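Local coordinates for protein probable acrylyl-CoA reductase AcuI (PDB 1O89) that probably catalyses the NADPH-dependent reduction of acrylyl-CoA to propanoyl-CoA, working as a homodimer of the zinc-containing alcohol dehydrogenase family, at residues R45-V55 / H115-K126; L22-Q30 / I75-G83. All coordinates share one frame; numbering follows the deposited sequence.

Contact 1. Residues R45-V55 / H115-K126; sequences RLPEGDVTVDV and HWGGLAEQARVK
Val51 and Val53 pair with Val125 and Ala123 as antiparallel hydrogen-bonded pairs; the axes of the short strand segments 51-55 and 122-125 approach to 4.7 Å, their N-to-C directions 155° apart. Val55 N extends the ladder to Glu121 O, and one water donates to both Val55 O and Glu121 O. Two residues, Asp50 and Val51, stand against the single Val125, which makes a classic beta bulge, and Asp50 OD1 accepts a hydrogen bond from Gly127 N.

Among the side-chain bonds, Arg124 NE donates to Thr52 OG1 (3.2 Å, N-H...O angle 144°), with the hydroxyl tilted from the guanidinium plane. CG of Arg124 stands anti to its N (chi1 -167°), and a turn at chi3 brings the guanidinium under Leu46, whose CB lies over the centre of one face, 3.9 Å from Arg124 CZ. His115 NE2 donates in its ring plane to Arg124 O at 2.6 Å, fixing the ring's rotation. Gln122 NE2 is held by Glu43, while its OE1, buried beside Leu46 CD1 and Thr52 CG2, has no polar partner.

Apolar packing closes the loop side. Pro47 CG makes a CH-pi contact over the His115 ring, 3.7 Å from its centroid. Leu46 CD2 meets the Trp116 edge, 4.0 Å from CE3, and Pro47 CD lies 3.9 Å from Trp116 CB.

Strand 85-93 flanks strand 51-59 opposite 122-125, making this pairing part of the sheet of the GroES-like domain of medium-chain dehydrogenases.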
# COMPACT_ATOMS: atom_id res chain seq x y z
N ARG A 45 12.74 -20.02 36.37
CA ARG A 45 13.01 -18.65 35.93
C ARG A 45 12.48 -18.37 34.53
O ARG A 45 12.43 -17.22 34.12
CB ARG A 45 14.51 -18.35 36.02
CG ARG A 45 14.99 -17.97 37.44
CD ARG A 45 16.43 -17.46 37.51
NE ARG A 45 16.59 -16.12 36.93
CZ ARG A 45 17.74 -15.61 36.47
NH1 ARG A 45 18.88 -16.31 36.52
NH2 ARG A 45 17.77 -14.38 35.97
N LEU A 46 12.09 -19.42 33.80
CA LEU A 46 11.53 -19.27 32.46
C LEU A 46 10.30 -18.37 32.51
O LEU A 46 9.59 -18.38 33.51
CB LEU A 46 11.15 -20.64 31.88
CG LEU A 46 12.31 -21.52 31.40
CD1 LEU A 46 11.79 -22.87 30.93
CD2 LEU A 46 13.13 -20.87 30.30
N PRO A 47 10.05 -17.60 31.46
CA PRO A 47 8.90 -16.68 31.44
C PRO A 47 7.58 -17.43 31.31
O PRO A 47 7.60 -18.62 30.95
CB PRO A 47 9.15 -15.84 30.18
CG PRO A 47 9.87 -16.75 29.30
CD PRO A 47 10.80 -17.54 30.19
N GLU A 48 6.48 -16.75 31.60
CA GLU A 48 5.14 -17.34 31.54
C GLU A 48 4.83 -17.85 30.13
O GLU A 48 5.19 -17.22 29.13
CB GLU A 48 4.07 -16.33 31.99
CG GLU A 48 4.05 -16.09 33.49
CD GLU A 48 2.86 -15.26 33.96
OE1 GLU A 48 1.72 -15.50 33.49
OE2 GLU A 48 3.07 -14.37 34.83
N GLY A 49 4.18 -19.01 30.07
CA GLY A 49 3.81 -19.66 28.83
C GLY A 49 3.23 -21.04 29.10
O GLY A 49 3.53 -21.66 30.13
N ASP A 50 2.37 -21.52 28.20
CA ASP A 50 1.73 -22.84 28.36
C ASP A 50 2.38 -23.95 27.52
O ASP A 50 1.92 -25.08 27.55
CB ASP A 50 0.21 -22.76 28.09
CG ASP A 50 -0.14 -21.99 26.84
OD1 ASP A 50 0.70 -21.91 25.91
OD2 ASP A 50 -1.24 -21.41 26.69
N VAL A 51 3.45 -23.63 26.80
CA VAL A 51 4.21 -24.65 26.07
C VAL A 51 5.69 -24.44 26.33
O VAL A 51 6.23 -23.36 26.09
CB VAL A 51 3.95 -24.61 24.55
CG1 VAL A 51 4.60 -25.81 23.87
CG2 VAL A 51 2.46 -24.57 24.25
N THR A 52 6.34 -25.49 26.83
CA THR A 52 7.79 -25.53 26.96
C THR A 52 8.38 -26.38 25.84
O THR A 52 7.91 -27.49 25.58
CB THR A 52 8.18 -26.06 28.34
OG1 THR A 52 7.59 -25.23 29.34
CG2 THR A 52 9.68 -25.92 28.59
N VAL A 53 9.40 -25.85 25.18
CA VAL A 53 10.06 -26.51 24.05
C VAL A 53 11.54 -26.79 24.37
O VAL A 53 12.26 -25.91 24.86
CB VAL A 53 9.98 -25.64 22.77
CG1 VAL A 53 10.61 -26.34 21.58
CG2 VAL A 53 8.53 -25.25 22.46
N ASP A 54 11.95 -28.04 24.14
CA ASP A 54 13.35 -28.45 24.10
C ASP A 54 13.96 -28.00 22.78
O ASP A 54 13.69 -28.58 21.73
CB ASP A 54 13.49 -29.97 24.20
CG ASP A 54 13.16 -30.51 25.58
OD1 ASP A 54 13.53 -29.86 26.58
OD2 ASP A 54 12.53 -31.56 25.76
N VAL A 55 14.76 -26.95 22.84
CA VAL A 55 15.32 -26.34 21.64
C VAL A 55 16.46 -27.21 21.15
O VAL A 55 17.32 -27.68 21.91
CB VAL A 55 15.78 -24.90 21.93
CG1 VAL A 55 16.36 -24.23 20.69
CG2 VAL A 55 14.62 -24.09 22.46
N HIS A 115 11.19 -11.29 25.41
CA HIS A 115 10.75 -12.54 25.97
C HIS A 115 11.85 -13.57 25.71
O HIS A 115 12.28 -13.71 24.58
CB HIS A 115 9.40 -12.94 25.34
CG HIS A 115 8.86 -14.25 25.82
ND1 HIS A 115 7.70 -14.35 26.55
CD2 HIS A 115 9.32 -15.52 25.66
CE1 HIS A 115 7.47 -15.62 26.84
NE2 HIS A 115 8.43 -16.35 26.30
N TRP A 116 12.30 -14.28 26.74
CA TRP A 116 13.42 -15.21 26.62
C TRP A 116 13.23 -16.15 25.44
O TRP A 116 12.22 -16.82 25.33
CB TRP A 116 13.61 -16.04 27.90
CG TRP A 116 14.26 -15.31 29.04
CD1 TRP A 116 14.55 -13.97 29.12
CD2 TRP A 116 14.71 -15.88 30.27
NE1 TRP A 116 15.14 -13.68 30.32
CE2 TRP A 116 15.26 -14.84 31.05
CE3 TRP A 116 14.69 -17.18 30.81
CZ2 TRP A 116 15.79 -15.05 32.33
CZ3 TRP A 116 15.23 -17.39 32.07
CH2 TRP A 116 15.77 -16.32 32.81
N GLY A 117 14.25 -16.23 24.59
CA GLY A 117 14.12 -16.88 23.31
C GLY A 117 14.99 -18.09 23.11
O GLY A 117 15.20 -18.88 24.03
N GLY A 118 15.54 -18.21 21.91
CA GLY A 118 16.02 -19.48 21.38
C GLY A 118 17.39 -19.95 21.77
O GLY A 118 17.69 -21.12 21.61
N LEU A 119 18.24 -19.06 22.26
CA LEU A 119 19.62 -19.45 22.57
C LEU A 119 19.69 -20.05 23.97
O LEU A 119 20.35 -19.54 24.87
CB LEU A 119 20.59 -18.27 22.36
CG LEU A 119 21.04 -17.93 20.91
CD1 LEU A 119 20.91 -19.06 19.91
CD2 LEU A 119 20.25 -16.81 20.39
N ALA A 120 19.01 -21.17 24.12
CA ALA A 120 18.82 -21.82 25.40
C ALA A 120 18.29 -23.23 25.14
O ALA A 120 17.69 -23.47 24.10
CB ALA A 120 17.84 -21.05 26.24
N GLU A 121 18.51 -24.14 26.08
CA GLU A 121 18.04 -25.52 25.93
C GLU A 121 16.53 -25.61 26.05
O GLU A 121 15.92 -26.57 25.58
CB GLU A 121 18.68 -26.45 26.97
CG GLU A 121 20.18 -26.62 26.75
CD GLU A 121 20.85 -27.48 27.79
OE1 GLU A 121 20.33 -27.61 28.92
OE2 GLU A 121 21.92 -28.03 27.48
N GLN A 122 15.92 -24.62 26.69
CA GLN A 122 14.47 -24.58 26.81
C GLN A 122 13.94 -23.18 26.60
O GLN A 122 14.59 -22.21 26.99
CB GLN A 122 14.04 -25.07 28.19
CG GLN A 122 14.61 -26.42 28.62
CD GLN A 122 14.01 -26.87 29.93
OE1 GLN A 122 12.89 -26.49 30.24
NE2 GLN A 122 14.75 -27.67 30.70
N ALA A 123 12.77 -23.09 25.98
CA ALA A 123 12.02 -21.85 25.86
C ALA A 123 10.57 -22.09 26.26
O ALA A 123 10.01 -23.14 25.96
CB ALA A 123 12.09 -21.35 24.44
N ARG A 124 9.98 -21.16 27.00
CA ARG A 124 8.57 -21.23 27.38
C ARG A 124 7.83 -20.08 26.68
O ARG A 124 8.19 -18.91 26.83
CB ARG A 124 8.39 -21.14 28.90
CG ARG A 124 6.98 -21.52 29.38
CD ARG A 124 6.82 -21.72 30.90
NE ARG A 124 7.70 -22.76 31.43
CZ ARG A 124 8.03 -22.90 32.72
NH1 ARG A 124 7.56 -22.07 33.65
NH2 ARG A 124 8.84 -23.90 33.09
N VAL A 125 6.83 -20.45 25.89
CA VAL A 125 6.10 -19.52 25.05
C VAL A 125 4.60 -19.83 25.06
O VAL A 125 4.17 -20.87 25.54
CB VAL A 125 6.60 -19.60 23.60
CG1 VAL A 125 8.08 -19.14 23.51
CG2 VAL A 125 6.44 -21.01 23.03
N LYS A 126 3.82 -18.89 24.54
CA LYS A 126 2.41 -19.11 24.29
C LYS A 126 2.24 -20.01 23.06
O LYS A 126 2.97 -19.88 22.09
CB LYS A 126 1.70 -17.77 24.05
CG LYS A 126 1.76 -16.82 25.22
CD LYS A 126 0.96 -15.55 24.95
CE LYS A 126 0.66 -14.77 26.23
NZ LYS A 126 1.40 -13.46 26.30
O HOH W 1 17.35 -28.90 24.30

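Contact 2. Residues L22-Q30 / I75-G83; sequences LQALLLEQQ and IRNFPMIPG
Leu27 and Met80 face each other as a single antiparallel hydrogen-bonded bridge: Leu27 N donates to Met80 O at 2.8 Å, and Met80 N returns a bond to Leu27 O at 2.9 Å. The same Leu27 O lies in the plane of the Phe78 ring, 3.6 Å from CD1 at its edge. Gln29 CG comes over one face of that ring in a CH-pi contact, 3.8 Å from the centroid, its amide plane turned 34° from the ring; Ile75 CG2 lies over the opposite face. Replacing Phe78 by an alanine would probably open a gap between Ile75 and Gln29 and leave the Gln29 side chain free to swing away.

Along the strand, Leu27 CD1 touches Ile75 CD1 at 3.9 Å, and Leu27 CG rests near Pro82 CD. With chi1 at -163° Leu26 runs alongside Pro79, pointing the same way, its CG near Pro79 CB, while its CD1 reaches Ile81 CG1 at 3.8 Å. Ala24 CB meets Ile81 CD1 at 3.7 Å.

Farther out, strand 35-40 pairs with 23-28, and helix 62-69 packs Ala67 against Leu27 and Ile75, and Ile68 against Leu25 and Pro82. The cis peptide before Pro79 shapes the turn between Phe78 and the bridge; Pro79 O accepts from Trp116 NE1.

Two backbone bonds thus set the register, and the remaining grip is mainly hydrophobic, with two prolines contributing carbon surface where they have no N-H to donate.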
# COMPACT_ATOMS: atom_id res chain seq x y z
N LEU A 22 18.83 -25.73 32.87
CA LEU A 22 19.04 -25.46 31.41
C LEU A 22 20.18 -24.47 31.12
O LEU A 22 20.33 -23.45 31.78
CB LEU A 22 17.74 -24.94 30.78
CG LEU A 22 17.23 -23.60 31.32
CD1 LEU A 22 17.31 -22.53 30.26
CD2 LEU A 22 15.82 -23.71 31.87
N GLN A 23 21.00 -24.80 30.11
CA GLN A 23 22.04 -23.90 29.63
C GLN A 23 21.43 -22.85 28.72
O GLN A 23 20.51 -23.12 27.95
CB GLN A 23 23.11 -24.67 28.85
CG GLN A 23 23.85 -25.72 29.64
CD GLN A 23 25.10 -25.18 30.34
OE1 GLN A 23 26.15 -25.03 29.71
NE2 GLN A 23 24.98 -24.90 31.63
N ALA A 24 21.98 -21.65 28.77
CA ALA A 24 21.45 -20.52 28.02
C ALA A 24 22.50 -19.43 27.89
O ALA A 24 23.25 -19.18 28.84
CB ALA A 24 20.24 -19.97 28.72
N LEU A 25 22.57 -18.81 26.72
CA LEU A 25 23.31 -17.56 26.58
C LEU A 25 22.43 -16.44 27.14
O LEU A 25 21.37 -16.16 26.59
CB LEU A 25 23.68 -17.28 25.12
CG LEU A 25 24.61 -16.07 24.94
CD1 LEU A 25 26.05 -16.45 25.20
CD2 LEU A 25 24.47 -15.46 23.54
N LEU A 26 22.88 -15.84 28.24
CA LEU A 26 22.17 -14.77 28.93
C LEU A 26 22.86 -13.42 28.72
O LEU A 26 24.06 -13.29 28.92
CB LEU A 26 22.08 -15.09 30.44
CG LEU A 26 21.05 -14.33 31.28
CD1 LEU A 26 19.64 -14.77 30.93
CD2 LEU A 26 21.29 -14.51 32.78
N LEU A 27 22.08 -12.43 28.31
CA LEU A 27 22.55 -11.07 28.16
C LEU A 27 22.17 -10.29 29.41
O LEU A 27 21.03 -10.33 29.83
CB LEU A 27 21.93 -10.41 26.93
CG LEU A 27 22.16 -11.13 25.59
CD1 LEU A 27 21.72 -10.26 24.41
CD2 LEU A 27 23.62 -11.56 25.45
N GLU A 28 23.15 -9.61 30.00
CA GLU A 28 22.94 -8.78 31.18
C GLU A 28 23.54 -7.41 30.93
O GLU A 28 24.56 -7.30 30.24
CB GLU A 28 23.61 -9.43 32.40
CG GLU A 28 22.93 -10.70 32.88
CD GLU A 28 23.72 -11.44 33.94
OE1 GLU A 28 24.80 -12.00 33.62
OE2 GLU A 28 23.27 -11.46 35.10
N GLN A 29 22.94 -6.36 31.48
CA GLN A 29 23.53 -5.03 31.41
C GLN A 29 24.24 -4.76 32.73
O GLN A 29 23.59 -4.46 33.73
CB GLN A 29 22.46 -3.95 31.15
CG GLN A 29 22.37 -3.50 29.69
CD GLN A 29 21.61 -2.19 29.49
OE1 GLN A 29 21.22 -1.86 28.37
NE2 GLN A 29 21.41 -1.45 30.57
N GLN A 30 25.58 -4.87 32.71
CA GLN A 30 26.40 -4.67 33.91
C GLN A 30 27.43 -3.56 33.69
O GLN A 30 28.18 -3.58 32.70
CB GLN A 30 27.10 -5.97 34.30
N ILE A 75 16.87 -4.55 22.61
CA ILE A 75 16.59 -5.13 23.92
C ILE A 75 16.53 -4.03 24.97
O ILE A 75 17.46 -3.25 25.15
CB ILE A 75 17.65 -6.20 24.27
CG1 ILE A 75 17.76 -7.20 23.11
CG2 ILE A 75 17.30 -6.89 25.61
CD1 ILE A 75 18.29 -8.54 23.48
N ARG A 76 15.38 -3.98 25.63
CA ARG A 76 15.12 -3.03 26.69
C ARG A 76 15.20 -3.73 28.06
O ARG A 76 15.58 -3.11 29.05
CB ARG A 76 13.73 -2.41 26.47
CG ARG A 76 13.03 -1.94 27.73
CD ARG A 76 11.83 -1.05 27.49
NE ARG A 76 11.56 -0.27 28.68
CZ ARG A 76 11.28 1.03 28.71
NH1 ARG A 76 11.20 1.75 27.59
NH2 ARG A 76 11.06 1.62 29.87
N ASN A 77 14.85 -5.02 28.09
CA ASN A 77 14.65 -5.76 29.33
C ASN A 77 15.72 -6.82 29.55
O ASN A 77 15.87 -7.73 28.74
CB ASN A 77 13.27 -6.42 29.34
CG ASN A 77 12.15 -5.44 29.05
OD1 ASN A 77 11.96 -5.06 27.90
ND2 ASN A 77 11.40 -5.05 30.07
N PHE A 78 16.42 -6.70 30.67
CA PHE A 78 17.49 -7.60 31.04
C PHE A 78 17.19 -8.20 32.43
O PHE A 78 16.57 -7.55 33.27
CB PHE A 78 18.81 -6.84 31.07
CG PHE A 78 19.22 -6.28 29.73
CD1 PHE A 78 19.99 -7.04 28.84
CD2 PHE A 78 18.84 -4.99 29.35
CE1 PHE A 78 20.37 -6.53 27.61
CE2 PHE A 78 19.22 -4.47 28.11
CZ PHE A 78 19.99 -5.24 27.24
N PRO A 79 17.63 -9.43 32.68
CA PRO A 79 18.46 -10.21 31.75
C PRO A 79 17.62 -10.80 30.62
O PRO A 79 16.42 -10.97 30.79
CB PRO A 79 19.05 -11.31 32.64
CG PRO A 79 18.22 -11.36 33.89
CD PRO A 79 17.34 -10.16 33.92
N MET A 80 18.25 -11.12 29.49
CA MET A 80 17.51 -11.59 28.31
C MET A 80 18.22 -12.71 27.61
O MET A 80 19.42 -12.64 27.42
CB MET A 80 17.33 -10.42 27.32
CG MET A 80 16.60 -10.75 26.03
SD MET A 80 14.98 -11.47 26.28
CE MET A 80 14.31 -10.37 27.43
N ILE A 81 17.47 -13.74 27.22
CA ILE A 81 17.99 -14.79 26.34
C ILE A 81 17.60 -14.44 24.89
O ILE A 81 16.42 -14.40 24.57
CB ILE A 81 17.42 -16.15 26.69
CG1 ILE A 81 17.90 -16.60 28.08
CG2 ILE A 81 17.83 -17.18 25.65
CD1 ILE A 81 17.21 -17.85 28.57
N PRO A 82 18.58 -14.18 24.02
CA PRO A 82 18.30 -13.81 22.64
C PRO A 82 17.93 -15.03 21.79
O PRO A 82 17.81 -16.14 22.30
CB PRO A 82 19.61 -13.19 22.17
CG PRO A 82 20.66 -13.87 22.98
CD PRO A 82 20.02 -14.27 24.29
N GLY A 83 17.75 -14.80 20.50
CA GLY A 83 17.34 -15.84 19.55
C GLY A 83 15.89 -15.64 19.15
O GLY A 83 14.99 -16.17 19.81

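Both contacts are partly buried, on the same side of the chain's centre, with centres about 13 Å apart. Contact 1 joins two strands of a larger mixed sheet through a repeated backbone ladder and several polar side chains; contact 2 ties a strand of a two-stranded sheet to an irregular loop through one bridge and mostly apolar packing. Its exposed end is at Gln29, whereas contact 1 is exposed at Arg45, Glu48 and Lys126. The two interlock: probable hydrogen bonds run from Gly117 N to Ile81 O and from Glu121 N to Gln23 O, and Ile81 packs on Trp116, so segment 115-126 reaches both segments of contact 2.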